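Local coordinates for protein disulfide isomerase (Pseudomonas aeruginosa, PDB 4N30), which probably catalyses thiol-disulfide exchange, as a thioredoxin-fold oxidoreductase of the DsbA subfamily, at residues V86-R91 with A120-I125; N59-L64 with T185-D190; E110-Q115 with A152-C157; K53-I58 with N191-S196; H92-M97 with L170-A175. All blocks are in the same frame, centred on the assembly; numbering follows the deposited sequence. Where two conformers were deposited one is given.

Interaction 1: V86-R91 with A120-I125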
# COMPACT_ATOMS: atom_id res chain seq x y z
N VAL A 86 -4.31 -4.30 -14.78
CA VAL A 86 -4.15 -3.31 -13.68
C VAL A 86 -3.36 -3.95 -12.57
O VAL A 86 -3.61 -5.15 -12.25
CB VAL A 86 -5.54 -2.87 -13.17
CG1 VAL A 86 -5.37 -1.73 -12.15
CG2 VAL A 86 -6.44 -2.43 -14.33
N ASN A 87 -2.39 -3.23 -12.04
CA ASN A 87 -1.69 -3.73 -10.84
C ASN A 87 -1.89 -2.73 -9.72
O ASN A 87 -2.61 -1.74 -9.86
CB ASN A 87 -0.22 -4.07 -11.19
CG ASN A 87 0.58 -2.87 -11.52
OD1 ASN A 87 0.31 -1.75 -11.17
ND2 ASN A 87 1.68 -3.13 -12.24
N LEU A 88 -1.35 -3.10 -8.57
CA LEU A 88 -1.60 -2.36 -7.31
C LEU A 88 -0.28 -2.12 -6.62
O LEU A 88 0.53 -3.08 -6.49
CB LEU A 88 -2.52 -3.27 -6.39
CG LEU A 88 -2.66 -2.81 -4.95
CD1 LEU A 88 -3.42 -1.47 -4.86
CD2 LEU A 88 -3.50 -3.82 -4.19
N VAL A 89 0.00 -0.89 -6.23
CA VAL A 89 1.19 -0.59 -5.45
C VAL A 89 0.82 0.03 -4.16
O VAL A 89 0.01 1.03 -4.15
CB VAL A 89 2.18 0.32 -6.24
CG1 VAL A 89 3.33 0.72 -5.35
CG2 VAL A 89 2.66 -0.43 -7.51
N TRP A 90 1.22 -0.54 -3.02
CA TRP A 90 0.91 0.04 -1.73
C TRP A 90 1.77 1.27 -1.55
O TRP A 90 3.02 1.11 -1.68
CB TRP A 90 1.24 -0.97 -0.63
CG TRP A 90 1.05 -0.47 0.80
CD1 TRP A 90 1.93 0.27 1.56
CD2 TRP A 90 -0.11 -0.67 1.64
NE1 TRP A 90 1.42 0.47 2.79
CE2 TRP A 90 0.20 -0.09 2.90
CE3 TRP A 90 -1.32 -1.37 1.46
CZ2 TRP A 90 -0.69 -0.13 3.98
CZ3 TRP A 90 -2.18 -1.44 2.55
CH2 TRP A 90 -1.85 -0.82 3.78
N ARG A 91 1.22 2.39 -1.16
CA ARG A 91 2.00 3.57 -0.80
C ARG A 91 1.67 3.91 0.63
O ARG A 91 0.53 3.92 1.07
CB ARG A 91 1.61 4.74 -1.73
CG ARG A 91 1.74 4.46 -3.23
CD ARG A 91 3.11 4.01 -3.67
NE ARG A 91 3.90 5.17 -3.58
CZ ARG A 91 4.01 6.12 -4.52
NH1 ARG A 91 3.34 6.08 -5.66
NH2 ARG A 91 4.78 7.18 -4.25
N ALA A 120 6.07 -11.80 1.09
CA ALA A 120 6.15 -11.47 2.51
C ALA A 120 5.51 -10.11 2.84
O ALA A 120 4.90 -9.99 3.90
CB ALA A 120 7.62 -11.50 3.03
N PHE A 121 5.72 -9.15 1.96
CA PHE A 121 5.18 -7.84 2.17
C PHE A 121 3.65 -7.89 2.25
O PHE A 121 3.06 -7.41 3.25
CB PHE A 121 5.62 -6.91 1.02
CG PHE A 121 4.99 -5.55 1.06
CD1 PHE A 121 5.68 -4.54 1.69
CD2 PHE A 121 3.78 -5.23 0.45
CE1 PHE A 121 5.21 -3.23 1.73
CE2 PHE A 121 3.31 -3.91 0.48
CZ PHE A 121 4.01 -2.94 1.16
N TRP A 122 3.00 -8.53 1.30
CA TRP A 122 1.55 -8.57 1.32
C TRP A 122 0.99 -9.51 2.36
O TRP A 122 -0.04 -9.19 2.93
CB TRP A 122 1.03 -8.90 -0.10
CG TRP A 122 1.26 -7.78 -1.04
CD1 TRP A 122 2.28 -7.67 -1.98
CD2 TRP A 122 0.49 -6.58 -1.17
NE1 TRP A 122 2.22 -6.47 -2.64
CE2 TRP A 122 1.11 -5.78 -2.20
CE3 TRP A 122 -0.68 -6.06 -0.51
CZ2 TRP A 122 0.62 -4.53 -2.53
CZ3 TRP A 122 -1.18 -4.82 -0.90
CH2 TRP A 122 -0.51 -4.05 -1.90
N SER A 123 1.73 -10.55 2.71
CA SER A 123 1.34 -11.37 3.82
C SER A 123 1.44 -10.62 5.13
O SER A 123 0.57 -10.79 6.00
CB SER A 123 2.14 -12.69 3.89
OG SER A 123 1.77 -13.50 2.81
N ALA A 124 2.42 -9.74 5.27
CA ALA A 124 2.62 -8.97 6.53
C ALA A 124 1.49 -7.95 6.59
O ALA A 124 1.01 -7.61 7.71
CB ALA A 124 3.97 -8.32 6.60
N ILE A 125 1.11 -7.34 5.45
CA ILE A 125 -0.05 -6.40 5.46
C ILE A 125 -1.31 -7.11 6.01
O ILE A 125 -2.03 -6.60 6.91
CB ILE A 125 -0.30 -5.87 4.03
CG1 ILE A 125 0.79 -4.83 3.70
CG2 ILE A 125 -1.73 -5.22 3.93
CD1 ILE A 125 0.77 -4.24 2.34
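The indole of W90 has I125 CD1 over one face, 3.6 Å above the plane and toward the rim. F121 turns its edge toward the face of the same indole in an offset edge-to-face pair: the centroids of the F121 ring and the W90 five-membered ring are 5.5 Å apart, with the planes at 75°. At the edge of F121, in its own plane, sit W90 CB and W122 CG. One face of W122 is overlain by F121 CD2 and I125 CD1 of its own helix, which makes the I125 methyl common to both indoles. Strand 86-92 belongs to the central sheet of the thioredoxin fold, whereas helix 99-131 forms part of the helical region that DsbA proteins add to it. The axes of the two short segments come no closer than 11.3 Å, a gap bridged by large side chains without a hydrogen bond. With chi1 176° W90 CG stands beside the carbonyl carbon, 3.9 Å from F121 CZ. The indole and I125 slide past each other in opposite directions. W122 CH2 fits between L88 and W90, 3.8 Å from W90 CB and from L88 CD2. Y49 meets W122 edge-to-face, as H92 does W90.

Interaction 2: N59-L64 with T185-D190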
# COMPACT_ATOMS: atom_id res chain seq x y z
N ASN A 59 -2.11 3.13 -7.29
CA ASN A 59 -1.33 3.45 -6.10
C ASN A 59 -2.26 3.67 -4.94
O ASN A 59 -3.10 4.58 -5.01
CB ASN A 59 -0.49 4.73 -6.32
CG ASN A 59 0.56 4.51 -7.35
OD1 ASN A 59 1.64 4.01 -7.04
ND2 ASN A 59 0.24 4.84 -8.61
N GLU A 60 -2.22 2.78 -3.96
CA GLU A 60 -3.17 2.84 -2.83
C GLU A 60 -2.44 3.43 -1.63
O GLU A 60 -1.58 2.77 -1.04
CB GLU A 60 -3.70 1.40 -2.49
CG GLU A 60 -4.60 1.40 -1.26
CD GLU A 60 -4.88 0.04 -0.67
OE1 GLU A 60 -4.38 -0.94 -1.08
OE2 GLU A 60 -5.62 0.07 0.37
N TYR A 61 -2.69 4.68 -1.34
CA TYR A 61 -2.14 5.33 -0.16
C TYR A 61 -2.92 4.86 1.04
O TYR A 61 -4.15 5.09 1.15
CB TYR A 61 -2.21 6.87 -0.28
CG TYR A 61 -1.20 7.38 -1.27
CD1 TYR A 61 0.03 7.85 -0.83
CD2 TYR A 61 -1.47 7.39 -2.66
CE1 TYR A 61 1.02 8.27 -1.73
CE2 TYR A 61 -0.49 7.83 -3.58
CZ TYR A 61 0.70 8.29 -3.05
OH TYR A 61 1.72 8.68 -3.94
N ALA A 62 -2.25 4.22 1.98
CA ALA A 62 -2.93 3.44 3.01
C ALA A 62 -2.18 3.38 4.32
O ALA A 62 -0.96 3.66 4.41
CB ALA A 62 -3.21 2.03 2.51
N ASP A 63 -2.95 3.07 5.36
CA ASP A 63 -2.50 3.14 6.78
C ASP A 63 -3.01 1.85 7.44
O ASP A 63 -4.18 1.47 7.29
CB ASP A 63 -3.22 4.40 7.35
CG ASP A 63 -3.22 4.51 8.86
OD1 ASP A 63 -2.89 3.61 9.60
OD2 ASP A 63 -3.59 5.67 9.31
N LEU A 64 -2.07 1.12 8.08
CA LEU A 64 -2.36 -0.21 8.59
C LEU A 64 -3.24 -0.14 9.87
O LEU A 64 -3.71 -1.23 10.26
CB LEU A 64 -1.02 -0.91 8.85
CG LEU A 64 -0.43 -1.41 7.51
CD1 LEU A 64 1.10 -1.61 7.64
CD2 LEU A 64 -1.10 -2.70 7.01
N THR A 185 -6.59 6.55 -0.30
CA THR A 185 -6.74 7.45 -1.48
C THR A 185 -5.97 6.76 -2.59
O THR A 185 -4.88 6.19 -2.37
CB THR A 185 -6.14 8.81 -1.23
OG1 THR A 185 -6.96 9.49 -0.27
CG2 THR A 185 -6.13 9.69 -2.52
N LEU A 186 -6.57 6.71 -3.77
CA LEU A 186 -5.93 6.09 -4.96
C LEU A 186 -5.37 7.11 -5.90
O LEU A 186 -6.05 8.10 -6.14
CB LEU A 186 -6.94 5.20 -5.69
CG LEU A 186 -7.72 4.25 -4.80
CD1 LEU A 186 -8.62 3.36 -5.72
CD2 LEU A 186 -6.79 3.37 -3.95
N VAL A 187 -4.21 6.82 -6.43
CA VAL A 187 -3.71 7.56 -7.61
C VAL A 187 -3.58 6.47 -8.68
O VAL A 187 -2.70 5.62 -8.54
CB VAL A 187 -2.40 8.31 -7.34
CG1 VAL A 187 -1.90 8.92 -8.69
CG2 VAL A 187 -2.58 9.41 -6.32
N ILE A 188 -4.40 6.56 -9.74
CA ILE A 188 -4.36 5.53 -10.78
C ILE A 188 -3.57 6.14 -11.93
O ILE A 188 -3.94 7.18 -12.43
CB ILE A 188 -5.75 5.13 -11.24
CG1 ILE A 188 -6.62 4.69 -10.05
CG2 ILE A 188 -5.62 4.06 -12.36
CD1 ILE A 188 -8.03 4.23 -10.41
N ARG A 189 -2.45 5.50 -12.30
CA ARG A 189 -1.56 5.99 -13.35
C ARG A 189 -1.74 5.08 -14.56
O ARG A 189 -1.71 3.84 -14.48
CB ARG A 189 -0.16 5.96 -12.82
CG ARG A 189 0.84 6.45 -13.91
CD ARG A 189 2.19 6.79 -13.37
NE ARG A 189 2.03 7.67 -12.20
CZ ARG A 189 1.72 8.97 -12.18
NH1 ARG A 189 1.54 9.67 -13.30
NH2 ARG A 189 1.62 9.59 -10.98
N ASP A 190 -1.78 5.69 -15.76
CA ASP A 190 -1.63 4.95 -17.02
C ASP A 190 -0.14 4.93 -17.41
O ASP A 190 0.47 5.96 -17.60
CB ASP A 190 -2.45 5.74 -18.08
CG ASP A 190 -2.50 5.06 -19.41
OD1 ASP A 190 -1.51 4.33 -19.76
OD2 ASP A 190 -3.51 5.14 -20.09
O HOH W 1 2.57 4.73 -10.46
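N59 pairs with V187 across two antiparallel strands of the central thioredoxin sheet, and its side chain reinforces the backbone bonds. N59 CB lies 3.3 Å from V187 O and packs 4.2 Å from V187 CB. Chi1 of -66° puts N59 CG beside the backbone N, 3.6 Å from V187 O. At the tip, ND2 donates to V187 O over 3.0 Å, with the acceptor almost in the amide plane. ND2 also donates to a water, which R189 NE reaches weakly, while N59 OD1 accepts from R91 NH1 of strand 86-92, which flanks strand 56-62 on its other edge. V187 O thus has two donors, because N59 N also reaches it at 2.8 Å, and the two come from opposite faces of its carbonyl plane. V187 N returns a bond to N59 O, and Y61 exchanges a second pair with T185. On the face holding N59, Y61 CE2 meets V187 CG2 at 3.8 Å. On the other face E60 and L186 form a non-hydrogen-bonded pair, with L186 CD2 3.9 Å from E60 CB; E60 OE2 continues to T73 OG1. With ND2 donating twice and OD1 accepting from an arginine, the bonding fixes which way round the buried N59 amide lies.

Interaction 3: E110-Q115 with A152-C157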
# COMPACT_ATOMS: atom_id res chain seq x y z
N GLU A 110 7.79 -3.01 5.34
CA GLU A 110 8.99 -2.81 4.49
C GLU A 110 10.04 -3.85 4.89
O GLU A 110 10.71 -4.43 3.98
CB GLU A 110 9.55 -1.41 4.66
CG GLU A 110 8.65 -0.27 4.13
CD GLU A 110 8.49 -0.39 2.60
OE1 GLU A 110 9.45 -0.81 1.91
OE2 GLU A 110 7.36 -0.34 2.09
N CYS A 111 10.22 -4.06 6.20
CA CYS A 111 11.25 -5.03 6.64
C CYS A 111 10.87 -6.40 6.23
O CYS A 111 11.79 -7.24 5.97
CB CYS A 111 11.41 -4.79 8.15
SG CYS A 111 12.25 -3.27 8.53
N ALA A 112 9.59 -6.76 6.14
CA ALA A 112 9.15 -8.02 5.61
C ALA A 112 9.48 -8.15 4.16
O ALA A 112 9.94 -9.31 3.71
CB ALA A 112 7.64 -8.21 5.85
N GLY A 113 9.31 -7.11 3.40
CA GLY A 113 9.72 -7.10 2.01
C GLY A 113 11.20 -7.41 1.83
O GLY A 113 11.59 -8.07 0.86
N ILE A 114 12.04 -6.84 2.68
CA ILE A 114 13.50 -7.18 2.67
C ILE A 114 13.65 -8.65 2.86
O ILE A 114 14.55 -9.24 2.13
CB ILE A 114 14.25 -6.32 3.69
CG1 ILE A 114 14.34 -4.90 3.24
CG2 ILE A 114 15.66 -6.98 4.02
CD1 ILE A 114 15.07 -4.02 4.23
N GLN A 115 13.00 -9.26 3.80
CA GLN A 115 13.20 -10.70 4.06
C GLN A 115 12.60 -11.58 3.02
O GLN A 115 13.14 -12.70 2.71
CB GLN A 115 12.46 -11.15 5.36
CG GLN A 115 13.23 -10.61 6.53
CD GLN A 115 12.78 -11.22 7.87
OE1 GLN A 115 12.89 -10.48 8.92
NE2 GLN A 115 12.38 -12.44 7.93
N ALA A 152 12.96 -11.67 15.33
CA ALA A 152 13.89 -10.77 15.92
C ALA A 152 14.57 -9.87 14.88
O ALA A 152 14.81 -8.69 15.13
CB ALA A 152 14.98 -11.49 16.75
N ARG A 153 14.86 -10.51 13.74
CA ARG A 153 15.44 -9.76 12.59
C ARG A 153 14.47 -8.63 12.11
O ARG A 153 14.84 -7.50 11.88
CB ARG A 153 15.72 -10.75 11.46
CG ARG A 153 16.32 -10.08 10.28
CD ARG A 153 16.59 -11.13 9.22
NE ARG A 153 16.86 -10.49 7.93
CZ ARG A 153 16.95 -11.14 6.76
NH1 ARG A 153 16.69 -12.41 6.70
NH2 ARG A 153 17.23 -10.45 5.67
N LEU A 154 13.22 -9.03 11.98
CA LEU A 154 12.13 -8.08 11.58
C LEU A 154 12.07 -6.83 12.51
O LEU A 154 12.06 -5.69 12.08
CB LEU A 154 10.85 -8.89 11.51
CG LEU A 154 9.76 -8.04 10.82
CD1 LEU A 154 9.91 -8.07 9.30
CD2 LEU A 154 8.38 -8.65 11.20
N GLU A 155 12.10 -7.17 13.82
CA GLU A 155 12.02 -6.06 14.77
C GLU A 155 13.22 -5.15 14.74
O GLU A 155 13.14 -3.95 14.89
CB GLU A 155 11.84 -6.62 16.18
CG GLU A 155 10.50 -7.36 16.36
CD GLU A 155 10.43 -8.29 17.57
OE1 GLU A 155 11.28 -8.19 18.49
OE2 GLU A 155 9.51 -9.16 17.59
N LYS A 156 14.44 -5.73 14.57
CA LYS A 156 15.58 -4.89 14.48
C LYS A 156 15.52 -3.96 13.29
O LYS A 156 15.94 -2.82 13.36
CB LYS A 156 16.87 -5.75 14.49
CG LYS A 156 18.08 -4.86 14.53
CD LYS A 156 19.41 -5.62 14.47
CE LYS A 156 19.55 -6.56 15.62
NZ LYS A 156 20.97 -7.12 15.71
N CYS A 157 15.14 -4.54 12.15
CA CYS A 157 15.04 -3.72 10.96
C CYS A 157 14.00 -2.55 11.15
O CYS A 157 14.31 -1.43 10.76
CB CYS A 157 14.62 -4.66 9.82
SG CYS A 157 14.16 -3.78 8.25
O HOH W 2 16.79 -10.72 2.73
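A disulfide between C111 and C157 clasps two helices of the helical insertion of the DsbA-type thioredoxin fold, tying the long helix 99-131 to the short helix 151-160. The axes of segments 110-115 and 152-157 pass 9.2 Å apart at 128°, and the bridge spans the gap with an SG-SG bond of 2.0 Å and a left-handed twist, chi3 -80°. The two cysteines enter it differently: C111 SG lies anti to its carbonyl carbon, C157 SG anti to its backbone N. Apolar groups gather beside the sulfurs. L154 reaches across with CD1, which lies 3.8 Å from C111 CB and only 3.4 Å from the backbone N of A112, a close seat against the helix. On the partner sulfur, I114 CD1 comes within 4.1 Å of C157 SG. Further along, Q115 and R153 slide past each other in opposite directions, with the flat ends stacked and their planes only 8° apart. Q115 CG sits over the centre of the guanidinium, 3.7 Å above its plane. A water completes this outer part, donating to I114 O at 2.8 Å and accepting from R153 NH2 at 3.0 Å. I164 of helix 162-177 packs on both C111 and I114, so a third helix adjoins the bridge. The two cysteines lie 46 residues apart in sequence, each within a helix and neither at its start, unlike the CxxC redox centre expected at a helix start in this family. That placement is consistent with a structural interhelical disulfide.

Interaction 4: K53-I58 with N191-S196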
# COMPACT_ATOMS: atom_id res chain seq x y z
N LYS A 53 3.91 -5.76 -15.64
CA LYS A 53 3.82 -5.05 -16.91
C LYS A 53 2.42 -4.51 -17.15
O LYS A 53 2.10 -4.07 -18.26
CB LYS A 53 4.27 -5.92 -18.07
CG LYS A 53 5.67 -6.50 -17.94
CD LYS A 53 6.70 -5.45 -17.57
CE LYS A 53 7.98 -6.11 -17.05
NZ LYS A 53 8.61 -6.83 -18.19
N ALA A 54 1.56 -4.48 -16.11
CA ALA A 54 0.21 -3.95 -16.27
C ALA A 54 0.25 -2.51 -16.82
O ALA A 54 1.05 -1.65 -16.43
CB ALA A 54 -0.57 -4.01 -14.94
N ARG A 55 -0.72 -2.32 -17.72
CA ARG A 55 -0.92 -1.00 -18.30
C ARG A 55 -1.28 0.10 -17.21
O ARG A 55 -0.73 1.21 -17.31
CB ARG A 55 -2.02 -1.02 -19.36
CG ARG A 55 -2.41 0.38 -19.78
CD ARG A 55 -1.91 0.86 -21.04
NE ARG A 55 -2.57 2.15 -21.36
CZ ARG A 55 -3.38 2.42 -22.39
NH1 ARG A 55 -3.79 1.46 -23.23
NH2 ARG A 55 -3.79 3.69 -22.56
N TRP A 56 -2.18 -0.21 -16.26
CA TRP A 56 -2.56 0.85 -15.28
C TRP A 56 -2.10 0.35 -13.94
O TRP A 56 -2.15 -0.85 -13.62
CB TRP A 56 -4.08 0.98 -15.25
CG TRP A 56 -4.56 1.60 -16.54
CD1 TRP A 56 -4.49 2.89 -16.93
CD2 TRP A 56 -5.16 0.87 -17.62
NE1 TRP A 56 -5.05 3.06 -18.22
CE2 TRP A 56 -5.47 1.84 -18.67
CE3 TRP A 56 -5.52 -0.47 -17.83
CZ2 TRP A 56 -6.06 1.47 -19.88
CZ3 TRP A 56 -6.21 -0.81 -19.04
CH2 TRP A 56 -6.45 0.16 -20.03
N THR A 57 -1.66 1.29 -13.12
CA THR A 57 -1.24 0.98 -11.73
C THR A 57 -2.14 1.78 -10.78
O THR A 57 -2.22 3.02 -10.90
CB THR A 57 0.13 1.46 -11.51
OG1 THR A 57 1.05 0.59 -12.22
CG2 THR A 57 0.59 1.38 -9.96
N ILE A 58 -2.78 1.07 -9.86
CA ILE A 58 -3.51 1.71 -8.73
C ILE A 58 -2.54 1.90 -7.57
O ILE A 58 -2.06 0.86 -7.01
CB ILE A 58 -4.67 0.87 -8.26
CG1 ILE A 58 -5.73 0.66 -9.38
CG2 ILE A 58 -5.31 1.48 -7.01
CD1 ILE A 58 -6.84 -0.36 -9.09
N ASN A 191 0.43 3.71 -17.31
CA ASN A 191 1.86 3.54 -17.51
C ASN A 191 2.29 3.80 -18.98
O ASN A 191 3.50 3.91 -19.23
CB ASN A 191 2.26 2.16 -17.02
CG ASN A 191 2.06 2.01 -15.52
OD1 ASN A 191 1.52 1.00 -15.09
ND2 ASN A 191 2.57 2.97 -14.78
N GLN A 192 1.35 3.79 -19.89
CA GLN A 192 1.63 4.05 -21.33
C GLN A 192 1.75 5.54 -21.56
O GLN A 192 2.58 5.99 -22.40
CB GLN A 192 0.56 3.40 -22.15
CG GLN A 192 0.78 3.48 -23.69
CD GLN A 192 -0.40 2.78 -24.35
OE1 GLN A 192 -0.57 1.59 -24.18
NE2 GLN A 192 -1.26 3.55 -25.06
N THR A 193 0.95 6.37 -20.89
CA THR A 193 0.87 7.82 -21.22
C THR A 193 1.43 8.70 -20.13
O THR A 193 1.65 9.90 -20.37
CB THR A 193 -0.61 8.24 -21.46
OG1 THR A 193 -1.25 8.17 -20.15
CG2 THR A 193 -1.32 7.39 -22.40
N GLY A 194 1.57 8.16 -18.92
CA GLY A 194 1.95 8.98 -17.82
C GLY A 194 0.81 9.73 -17.10
O GLY A 194 1.09 10.33 -16.06
N ARG A 195 -0.41 9.72 -17.64
CA ARG A 195 -1.47 10.48 -17.03
C ARG A 195 -1.92 9.72 -15.75
O ARG A 195 -1.90 8.47 -15.67
CB ARG A 195 -2.61 10.48 -18.06
CG ARG A 195 -3.75 11.42 -17.78
CD ARG A 195 -4.79 11.38 -18.86
NE ARG A 195 -5.76 12.42 -18.68
CZ ARG A 195 -6.81 12.46 -19.45
NH1 ARG A 195 -7.01 11.61 -20.47
NH2 ARG A 195 -7.63 13.53 -19.28
N SER A 196 -2.41 10.51 -14.79
CA SER A 196 -2.95 9.90 -13.54
C SER A 196 -4.17 10.63 -13.06
O SER A 196 -4.47 11.72 -13.51
CB SER A 196 -1.91 9.89 -12.46
OG SER A 196 -1.58 11.20 -12.03
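R55 has CG anti to its backbone N (chi1 170°), and the bend at chi2 (103°) sets R55 CD 3.7 Å from Q192 CB; the guanidinium beyond it reaches the Q192 amide although R55 CB points away from the turn. Q192 answers with a chain extended beyond CG. The guanidinium and amide stack with planes 28° apart, Q192 OE1 lying 3.1 Å above the guanidinium plane toward its rim. R55 NH1 is 3.4 Å from that oxygen, at an angle too poor for a hydrogen bond. The opposite guanidinium face meets W56 CZ2, 3.8 Å above its centre, so the cation is held between an amide and an indole. A backbone bond joins the two segments: N191 N donates to R55 O over 2.8 Å. Within the turn T193 OG1 accepts from R195 N at 3.1 Å, an ST turn with G194, at positive phi, between the two. R55 NH2 makes its salt bridge with D190, and T57 OG1 bonds N87 on strand 86-92. The turn links strands 185-190 and 196-200 against the entry to strand 56-62, while I212, L215 and A216 of helix 205-216 pack on W56.

Interaction 5: H92-M97 with L170-A175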
# COMPACT_ATOMS: atom_id res chain seq x y z
N HIS A 92 2.66 4.31 1.42
CA HIS A 92 2.45 4.57 2.85
C HIS A 92 1.88 5.90 3.10
O HIS A 92 2.50 6.94 2.75
CB HIS A 92 3.78 4.41 3.60
CG HIS A 92 4.29 3.05 3.56
ND1 HIS A 92 3.75 2.03 4.29
CD2 HIS A 92 5.39 2.52 2.88
CE1 HIS A 92 4.46 0.92 4.04
NE2 HIS A 92 5.44 1.20 3.15
N LEU A 93 0.78 5.93 3.89
CA LEU A 93 0.34 7.14 4.48
C LEU A 93 -0.27 6.79 5.83
O LEU A 93 -1.44 6.98 6.07
CB LEU A 93 -0.65 7.86 3.57
CG LEU A 93 -1.15 9.23 4.04
CD1 LEU A 93 0.04 10.17 4.16
CD2 LEU A 93 -2.18 9.80 3.07
N PRO A 94 0.61 6.52 6.82
CA PRO A 94 0.13 6.37 8.18
C PRO A 94 -0.37 7.71 8.66
O PRO A 94 0.37 8.70 8.62
CB PRO A 94 1.40 5.93 8.96
CG PRO A 94 2.54 6.39 8.07
CD PRO A 94 2.06 6.27 6.66
N LEU A 95 -1.57 7.79 9.16
CA LEU A 95 -2.22 9.07 9.51
C LEU A 95 -1.79 9.44 10.91
O LEU A 95 -1.67 8.60 11.80
CB LEU A 95 -3.74 8.97 9.46
CG LEU A 95 -4.28 8.67 8.03
CD1 LEU A 95 -5.80 8.51 8.16
CD2 LEU A 95 -3.86 9.79 7.08
N GLN A 96 -1.55 10.72 11.15
CA GLN A 96 -1.07 11.19 12.44
C GLN A 96 -1.99 10.75 13.58
O GLN A 96 -1.47 10.43 14.67
CB GLN A 96 -0.95 12.73 12.43
CG GLN A 96 -0.27 13.32 13.69
CD GLN A 96 1.17 12.81 13.93
OE1 GLN A 96 1.92 12.64 13.01
NE2 GLN A 96 1.46 12.54 15.20
N MET A 97 -3.32 10.71 13.37
CA MET A 97 -4.22 10.31 14.47
C MET A 97 -4.06 8.85 14.87
O MET A 97 -4.56 8.50 15.94
CB MET A 97 -5.67 10.62 14.08
CG MET A 97 -6.21 9.64 13.02
SD MET A 97 -7.67 10.32 12.27
CE MET A 97 -8.20 8.92 11.30
N LEU A 170 9.11 9.29 2.27
CA LEU A 170 9.00 9.78 0.92
C LEU A 170 7.57 9.60 0.42
O LEU A 170 7.00 10.51 -0.24
CB LEU A 170 9.96 9.04 -0.04
CG LEU A 170 9.97 9.59 -1.48
CD1 LEU A 170 10.36 11.09 -1.43
CD2 LEU A 170 10.97 8.80 -2.32
N ASP A 171 6.98 8.42 0.64
CA ASP A 171 5.55 8.24 0.24
C ASP A 171 4.67 9.26 0.94
O ASP A 171 3.81 9.85 0.27
CB ASP A 171 5.05 6.86 0.62
CG ASP A 171 5.45 5.77 -0.30
OD1 ASP A 171 5.96 6.06 -1.45
OD2 ASP A 171 5.15 4.57 0.02
N ILE A 172 4.91 9.53 2.22
CA ILE A 172 4.09 10.48 2.96
C ILE A 172 4.25 11.91 2.42
O ILE A 172 3.29 12.66 2.14
CB ILE A 172 4.49 10.48 4.44
CG1 ILE A 172 4.09 9.14 5.06
CG2 ILE A 172 3.75 11.63 5.19
CD1 ILE A 172 4.83 9.00 6.42
N ASP A 173 5.49 12.25 2.08
CA ASP A 173 5.83 13.59 1.52
C ASP A 173 5.20 13.74 0.16
O ASP A 173 4.61 14.83 -0.14
CB ASP A 173 7.37 13.77 1.38
CG ASP A 173 8.07 13.91 2.71
OD1 ASP A 173 7.43 14.03 3.77
OD2 ASP A 173 9.31 13.81 2.56
N ILE A 174 5.22 12.72 -0.69
CA ILE A 174 4.56 12.76 -1.98
C ILE A 174 3.07 12.92 -1.81
O ILE A 174 2.41 13.76 -2.49
CB ILE A 174 4.90 11.58 -2.87
CG1 ILE A 174 6.38 11.64 -3.26
CG2 ILE A 174 3.99 11.48 -4.09
CD1 ILE A 174 6.85 10.36 -3.84
N ALA A 175 2.49 12.12 -0.89
CA ALA A 175 1.08 12.28 -0.59
C ALA A 175 0.73 13.69 -0.24
O ALA A 175 -0.26 14.24 -0.77
CB ALA A 175 0.62 11.27 0.45
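H92 and D171 cross obliquely, imidazole and carboxylate planes 31° apart, where strand 86-92 of the central thioredoxin sheet gives way to the loop leading into the helical region. Chi1 of -79° puts D171 CG beside its own backbone N, 3.6 Å from H92 N. H92 N donates to OD2 of D171 over 2.9 Å, nearly straight at 170°, meeting the oxygen from above the carboxylate plane. The same oxygen lies 3.5 Å from H92 CD2. The two oxygens divide their work: D171 OD1 takes the salt bridge with R91, one residue earlier, a neighbour likely to stabilise the negative charge. The imidazole is committed in another direction, its NE2 bonded to E110 of helix 99-131. Beyond this polar corner the contact becomes apolar. P94 and I172 cross at about a right angle, with I172 CD1 3.8 Å from P94 CG. L93 runs obliquely to I172, its CD1 4.1 Å from I172 CG2, and the same methyl rests 3.9 Å from A175 CB one turn further along helix 162-177. I180 touches both L93 and A175 from the loop that follows this helix. The carbonyl of H92 also touches the helix: its O lies 3.6 Å from I172 CG1 and 3.3 Å from D171 CB.

How the interactions relate
From the N terminus, interaction 4 opens first and closes last, joining the entry to strand 56-62 with the turn before the edge strand. Interaction 2 nests inside it on the continuation of the same strand, and interactions 1, 3 and 5 lie within interaction 2. Interaction 1 closes the shortest loop, from strand 86-92 to helix 99-131; it crosses interaction 5, which starts on the last residue of that strand, and interaction 3, which starts on helix 99-131 before interaction 1 closes. Interaction 3 nests inside interaction 5. Interactions 2 and 4 hold the sheet, interactions 1 and 5 join it to helices, and interaction 3, about 30 Å from interaction 4 between centres, ties helix to helix.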